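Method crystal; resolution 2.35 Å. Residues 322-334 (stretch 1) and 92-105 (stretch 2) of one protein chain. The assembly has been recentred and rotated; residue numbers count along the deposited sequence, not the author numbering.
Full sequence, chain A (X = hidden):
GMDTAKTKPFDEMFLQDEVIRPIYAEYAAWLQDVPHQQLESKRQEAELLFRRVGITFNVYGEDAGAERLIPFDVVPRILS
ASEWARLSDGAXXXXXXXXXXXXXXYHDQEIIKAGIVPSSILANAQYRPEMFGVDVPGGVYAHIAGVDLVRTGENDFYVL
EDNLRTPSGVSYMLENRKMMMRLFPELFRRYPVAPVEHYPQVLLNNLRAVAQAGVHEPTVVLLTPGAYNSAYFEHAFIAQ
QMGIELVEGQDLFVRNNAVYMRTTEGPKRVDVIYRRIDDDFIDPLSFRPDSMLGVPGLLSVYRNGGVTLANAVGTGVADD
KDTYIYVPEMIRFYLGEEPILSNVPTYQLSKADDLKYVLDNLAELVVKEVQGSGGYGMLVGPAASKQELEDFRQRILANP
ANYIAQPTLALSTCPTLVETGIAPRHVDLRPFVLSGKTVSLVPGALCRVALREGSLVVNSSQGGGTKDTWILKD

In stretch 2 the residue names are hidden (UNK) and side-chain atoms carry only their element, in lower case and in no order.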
# COMPACT_ATOMS: atom_id res chain seq x y z
N ASP A 322 13.38 3.53 9.40
CA ASP A 322 13.83 4.16 10.64
C ASP A 322 12.81 5.13 11.25
O ASP A 322 12.92 5.48 12.43
CB ASP A 322 15.19 4.84 10.47
CG ASP A 322 16.34 3.86 10.27
OD1 ASP A 322 16.29 2.75 10.86
OD2 ASP A 322 17.30 4.22 9.57
N THR A 323 11.84 5.60 10.45
CA THR A 323 10.83 6.54 10.96
C THR A 323 9.59 5.80 11.44
O THR A 323 8.91 6.27 12.35
CB THR A 323 10.50 7.60 9.90
OG1 THR A 323 11.71 8.16 9.42
CG2 THR A 323 9.63 8.71 10.45
N TYR A 324 9.32 4.62 10.85
CA TYR A 324 8.18 3.76 11.14
C TYR A 324 7.92 3.60 12.65
O TYR A 324 6.77 3.61 13.09
CB TYR A 324 8.38 2.37 10.47
CG TYR A 324 7.39 1.32 10.93
CD1 TYR A 324 6.10 1.26 10.39
CD2 TYR A 324 7.74 0.37 11.89
CE1 TYR A 324 5.19 0.28 10.81
CE2 TYR A 324 6.84 -0.60 12.32
CZ TYR A 324 5.57 -0.65 11.77
OH TYR A 324 4.68 -1.60 12.21
N ILE A 325 9.00 3.48 13.43
CA ILE A 325 8.89 3.23 14.87
C ILE A 325 8.32 4.42 15.66
O ILE A 325 7.86 4.23 16.79
CB ILE A 325 10.22 2.67 15.43
CG1 ILE A 325 11.36 3.72 15.34
CG2 ILE A 325 10.61 1.33 14.71
CD1 ILE A 325 12.61 3.39 16.17
N TYR A 326 8.33 5.63 15.07
CA TYR A 326 7.84 6.85 15.75
C TYR A 326 6.38 7.18 15.44
O TYR A 326 5.84 8.11 16.03
CB TYR A 326 8.74 8.05 15.42
CG TYR A 326 10.19 7.81 15.78
CD1 TYR A 326 10.59 7.71 17.11
CD2 TYR A 326 11.16 7.64 14.80
CE1 TYR A 326 11.91 7.44 17.45
CE2 TYR A 326 12.49 7.38 15.12
CZ TYR A 326 12.86 7.26 16.45
OH TYR A 326 14.16 7.01 16.77
N VAL A 327 5.75 6.42 14.54
CA VAL A 327 4.37 6.69 14.12
C VAL A 327 3.36 6.74 15.28
O VAL A 327 2.68 7.75 15.41
CB VAL A 327 3.90 5.84 12.89
CG1 VAL A 327 2.47 6.21 12.49
CG2 VAL A 327 4.84 6.05 11.72
N PRO A 328 3.37 5.76 16.25
CA PRO A 328 2.46 5.88 17.40
C PRO A 328 2.65 7.18 18.19
O PRO A 328 1.67 7.78 18.64
CB PRO A 328 2.79 4.64 18.24
CG PRO A 328 3.35 3.68 17.29
CD PRO A 328 4.11 4.48 16.29
N GLU A 329 3.92 7.66 18.31
CA GLU A 329 4.23 8.91 19.01
C GLU A 329 3.76 10.13 18.22
O GLU A 329 3.42 11.15 18.83
CB GLU A 329 5.74 9.02 19.32
CG GLU A 329 6.21 8.17 20.49
CD GLU A 329 5.38 8.23 21.75
OE1 GLU A 329 4.97 9.35 22.15
OE2 GLU A 329 5.12 7.16 22.35
N MSE A 330 3.74 10.05 16.85
CA MSE A 330 3.20 11.14 16.01
C MSE A 330 1.70 11.30 16.29
O MSE A 330 1.21 12.41 16.36
CB MSE A 330 3.38 10.84 14.53
CG MSE A 330 4.83 10.77 14.07
SE MSE A 330 4.85 10.11 12.20
CE MSE A 330 6.69 9.69 12.10
N ILE A 331 0.97 10.17 16.39
CA ILE A 331 -0.48 10.20 16.67
C ILE A 331 -0.75 10.91 18.02
O ILE A 331 -1.52 11.86 18.05
CB ILE A 331 -1.12 8.77 16.59
CG1 ILE A 331 -1.06 8.21 15.15
CG2 ILE A 331 -2.57 8.79 17.12
CD1 ILE A 331 -1.07 6.67 15.06
N ARG A 332 -0.02 10.53 19.08
CA ARG A 332 -0.12 11.17 20.40
C ARG A 332 0.26 12.64 20.34
O ARG A 332 -0.48 13.47 20.85
CB ARG A 332 0.75 10.44 21.44
CG ARG A 332 0.38 8.98 21.60
CD ARG A 332 1.18 8.31 22.67
NE ARG A 332 0.59 7.02 23.01
CZ ARG A 332 1.10 5.84 22.67
NH1 ARG A 332 2.28 5.78 22.05
NH2 ARG A 332 0.47 4.72 22.98
N PHE A 333 1.39 12.98 19.67
CA PHE A 333 1.87 14.37 19.59
C PHE A 333 0.95 15.29 18.76
O PHE A 333 0.59 16.37 19.23
CB PHE A 333 3.33 14.41 19.08
CG PHE A 333 3.96 15.80 19.07
CD1 PHE A 333 4.46 16.36 20.25
CD2 PHE A 333 4.07 16.53 17.89
CE1 PHE A 333 5.04 17.63 20.24
CE2 PHE A 333 4.65 17.80 17.89
CZ PHE A 333 5.14 18.34 19.07
N TYR A 334 0.60 14.90 17.53
CA TYR A 334 -0.19 15.77 16.65
C TYR A 334 -1.65 15.75 16.91
O TYR A 334 -2.32 16.77 16.67
CB TYR A 334 0.09 15.45 15.16
CG TYR A 334 1.53 15.67 14.78
CD1 TYR A 334 2.08 16.95 14.77
CD2 TYR A 334 2.36 14.60 14.46
CE1 TYR A 334 3.42 17.16 14.44
CE2 TYR A 334 3.71 14.79 14.18
CZ TYR A 334 4.23 16.08 14.16
OH TYR A 334 5.55 16.25 13.84
N UNK A 92 -7.23 6.34 8.80
CA UNK A 92 -7.35 7.80 8.64
C UNK A 92 -6.55 8.53 9.73
O UNK A 92 -5.86 9.51 9.44
c UNK A 92 -9.00 9.77 8.87
c UNK A 92 -9.52 7.83 7.29
c UNK A 92 -11.07 7.84 7.31
c UNK A 92 -8.85 8.24 8.61
N UNK A 93 -6.63 8.03 10.98
CA UNK A 93 -5.92 8.61 12.12
C UNK A 93 -4.42 8.59 11.87
O UNK A 93 -3.75 9.61 12.06
c UNK A 93 -5.50 8.38 14.64
c UNK A 93 -6.26 7.86 13.42
n UNK A 93 -6.04 7.85 16.89
c UNK A 93 -5.50 7.42 15.78
o UNK A 93 -4.98 6.31 15.69
N UNK A 94 -3.90 7.42 11.41
CA UNK A 94 -2.49 7.21 11.14
C UNK A 94 -1.99 8.11 10.02
O UNK A 94 -0.96 8.75 10.16
c UNK A 94 -2.24 5.73 10.80
n UNK A 94 1.00 2.75 12.52
c UNK A 94 1.58 3.03 11.35
c UNK A 94 -0.77 5.36 10.75
c UNK A 94 -0.56 3.89 10.45
n UNK A 94 0.86 3.56 10.36
n UNK A 94 2.86 2.76 11.18
N UNK A 95 -2.75 8.18 8.92
CA UNK A 95 -2.40 9.00 7.76
C UNK A 95 -2.47 10.50 8.08
O UNK A 95 -1.59 11.24 7.65
c UNK A 95 -2.76 7.19 6.05
c UNK A 95 -3.19 8.58 6.50
c UNK A 95 -3.03 9.59 5.35
N UNK A 96 -3.43 10.93 8.94
CA UNK A 96 -3.48 12.34 9.35
C UNK A 96 -2.21 12.72 10.11
O UNK A 96 -1.62 13.74 9.81
c UNK A 96 -5.99 12.80 9.36
c UNK A 96 -8.45 13.41 9.50
c UNK A 96 -7.23 12.91 10.26
c UNK A 96 -4.72 12.67 10.19
n UNK A 96 -9.67 13.40 10.36
N UNK A 97 -1.77 11.86 11.03
CA UNK A 97 -0.55 12.09 11.82
C UNK A 97 0.71 12.08 10.94
O UNK A 97 1.59 12.90 11.13
c UNK A 97 -0.44 11.05 12.92
N UNK A 98 0.74 11.19 9.92
CA UNK A 98 1.86 11.11 8.97
C UNK A 98 1.98 12.39 8.13
O UNK A 98 3.09 12.90 7.95
c UNK A 98 2.16 8.52 8.74
c UNK A 98 3.69 8.41 8.85
c UNK A 98 1.61 7.32 7.95
c UNK A 98 1.73 9.86 8.08
N UNK A 99 0.83 12.96 7.69
CA UNK A 99 0.79 14.22 6.94
C UNK A 99 1.14 15.41 7.81
O UNK A 99 1.80 16.33 7.35
c UNK A 99 -0.64 13.83 4.87
o UNK A 99 0.26 14.02 4.05
n UNK A 99 -1.68 13.04 4.61
c UNK A 99 -0.58 14.43 6.26
N UNK A 100 0.71 15.40 9.08
CA UNK A 100 1.06 16.47 10.02
C UNK A 100 2.55 16.40 10.40
O UNK A 100 3.20 17.43 10.54
c UNK A 100 0.16 16.42 11.24
se UNK A 100 -2.43 16.60 12.43
c UNK A 100 -1.28 16.77 10.91
c UNK A 100 -1.96 18.29 13.27
N UNK A 101 3.09 15.17 10.49
CA UNK A 101 4.52 14.95 10.73
C UNK A 101 5.35 15.55 9.59
O UNK A 101 6.31 16.27 9.85
c UNK A 101 7.16 13.50 11.88
c UNK A 101 8.24 12.27 9.64
c UNK A 101 6.31 13.14 10.83
c UNK A 101 9.06 12.63 10.69
c UNK A 101 8.53 13.25 11.81
c UNK A 101 4.83 13.45 10.89
c UNK A 101 6.86 12.51 9.72
N UNK A 102 4.93 15.28 8.33
CA UNK A 102 5.61 15.78 7.12
C UNK A 102 5.58 17.30 7.02
O UNK A 102 6.60 17.91 6.72
c UNK A 102 4.62 12.90 4.68
c UNK A 102 5.53 13.65 5.66
c UNK A 102 5.07 15.10 5.85
c UNK A 102 7.01 13.58 5.22
N UNK A 103 4.46 17.93 7.36
CA UNK A 103 4.39 19.38 7.44
C UNK A 103 5.35 19.89 8.54
O UNK A 103 6.06 20.87 8.34
c UNK A 103 2.76 23.42 7.36
n UNK A 103 2.88 23.38 8.69
n UNK A 103 2.76 22.20 6.84
c UNK A 103 2.86 21.33 7.91
c UNK A 103 2.96 22.05 9.05
c UNK A 103 2.95 19.86 7.71
N UNK A 104 5.37 19.20 9.69
CA UNK A 104 6.23 19.60 10.81
C UNK A 104 7.74 19.51 10.49
O UNK A 104 8.45 20.50 10.72
c UNK A 104 5.87 18.81 12.07
o UNK A 104 6.64 18.58 14.30
c UNK A 104 6.46 19.36 13.36
o UNK A 104 6.66 20.58 13.45
N UNK A 105 8.24 18.36 9.91
CA UNK A 105 9.68 18.21 9.58
C UNK A 105 10.21 19.24 8.62
O UNK A 105 11.43 19.50 8.60
c UNK A 105 10.23 15.87 10.32
c UNK A 105 10.13 16.80 9.15
c UNK A 105 9.26 16.22 8.03

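Position 92 carries four carbons, forked at the first, with one arm two carbons long, and lies out of reach of stretch 1; this is Ile92. Position 93 has three carbons, the third bearing one oxygen and one nitrogen and packing against Ile331: an amide on a two-carbon stem, hence Gln93. Its CD lies 3.5 Å from Ile331 CG2, while both polar atoms of the amide are hydrogen-bonded elsewhere in the structure, so contact with the methyl of Ile331 leaves neither polar atom unpaired.

At 94 three carbons lead to a nitrogen and then a carbon holding two more nitrogens, a group that meets Val327 and Tyr324; it is the guanidinium of Arg94. The extended chain reaches back to stretch 1, where Val327 CG1 lies over one face of the guanidinium, 3.5 Å from Arg94 CZ, and Tyr324 CE1 is 3.4 Å from Arg94 NH2. A planar cation can accept carbon against its face because its nitrogens bond within its plane, and here they find their partners elsewhere.

Position 95 has one carbon carrying two more and points away: Val95. Position 96 has four carbons in a row ending in nitrogen, and its end leads away; it is Lys96, and the charge stays exposed.

Position 97 has a single side-chain carbon, set against Ile331 and Met330, so it is Ala97. Its CB is 3.7 Å from Ile331 CG1 and 4.2 Å from Met330 CB. The CA atoms of Ile331 and Ala97 are 5.2 Å apart, an approach that suits a side chain of one carbon.

Four carbons forked at the second, touching Val327 and Met330, identify 98 as Leu98. The branched chain suits a place between two apolar neighbours: its CD2 lies 3.9 Å from both Val327 CG2 and Met330 SE. Position 99 has two carbons, the second with an oxygen and a nitrogen, and is out of reach: Asn99.

Position 100 shows two carbons, selenium and a last carbon, unbranched, against Tyr334; it is selenomethionine, Met100. Its CB sits over one face of the Tyr334 ring, and its CE is 3.7 Å from Tyr334 O, an unbranched chain that covers part of Tyr334 while remaining exposed itself.

One carbon followed by a six-carbon ring, touching Met330, Thr323 and Tyr334, makes 101 Phe101. Its flat ring offers a face to Met330 CE, 3.6 Å from the centroid and nearly on the normal, a CH-pi contact; Thr323 CG2 is 3.9 Å from Phe101 CE2.

Position 102, four carbons forked at the second, faces away: Leu102. Position 103, one carbon and a five-membered ring with two nitrogens, makes no contact: His103. Position 104 has two carbons, the second with two oxygens, one of them meeting the Tyr334 hydroxyl: Asp104, whose carboxylate suits the place as an acceptor, OD2 taking a 2.6 Å hydrogen bond from Tyr334 OH. Position 105, one carbon carrying two, without contact, is Val105.

The two helices cross at 82°, their axes 8.7 Å apart at closest approach. Ile331 and Met330 pack on Ala97, and the side chain of Tyr334 enters the hole formed by Ala97, Met100, Phe101 and Asp104. Apolar packing is joined by contacts of the Arg94 guanidinium and the Gln93 amide; the Tyr334–Asp104 bond is the sole hydrogen bond between the stretches and anchors the ring's far end.

Stretch 2 92-105: IQRVKALNMFLHDV
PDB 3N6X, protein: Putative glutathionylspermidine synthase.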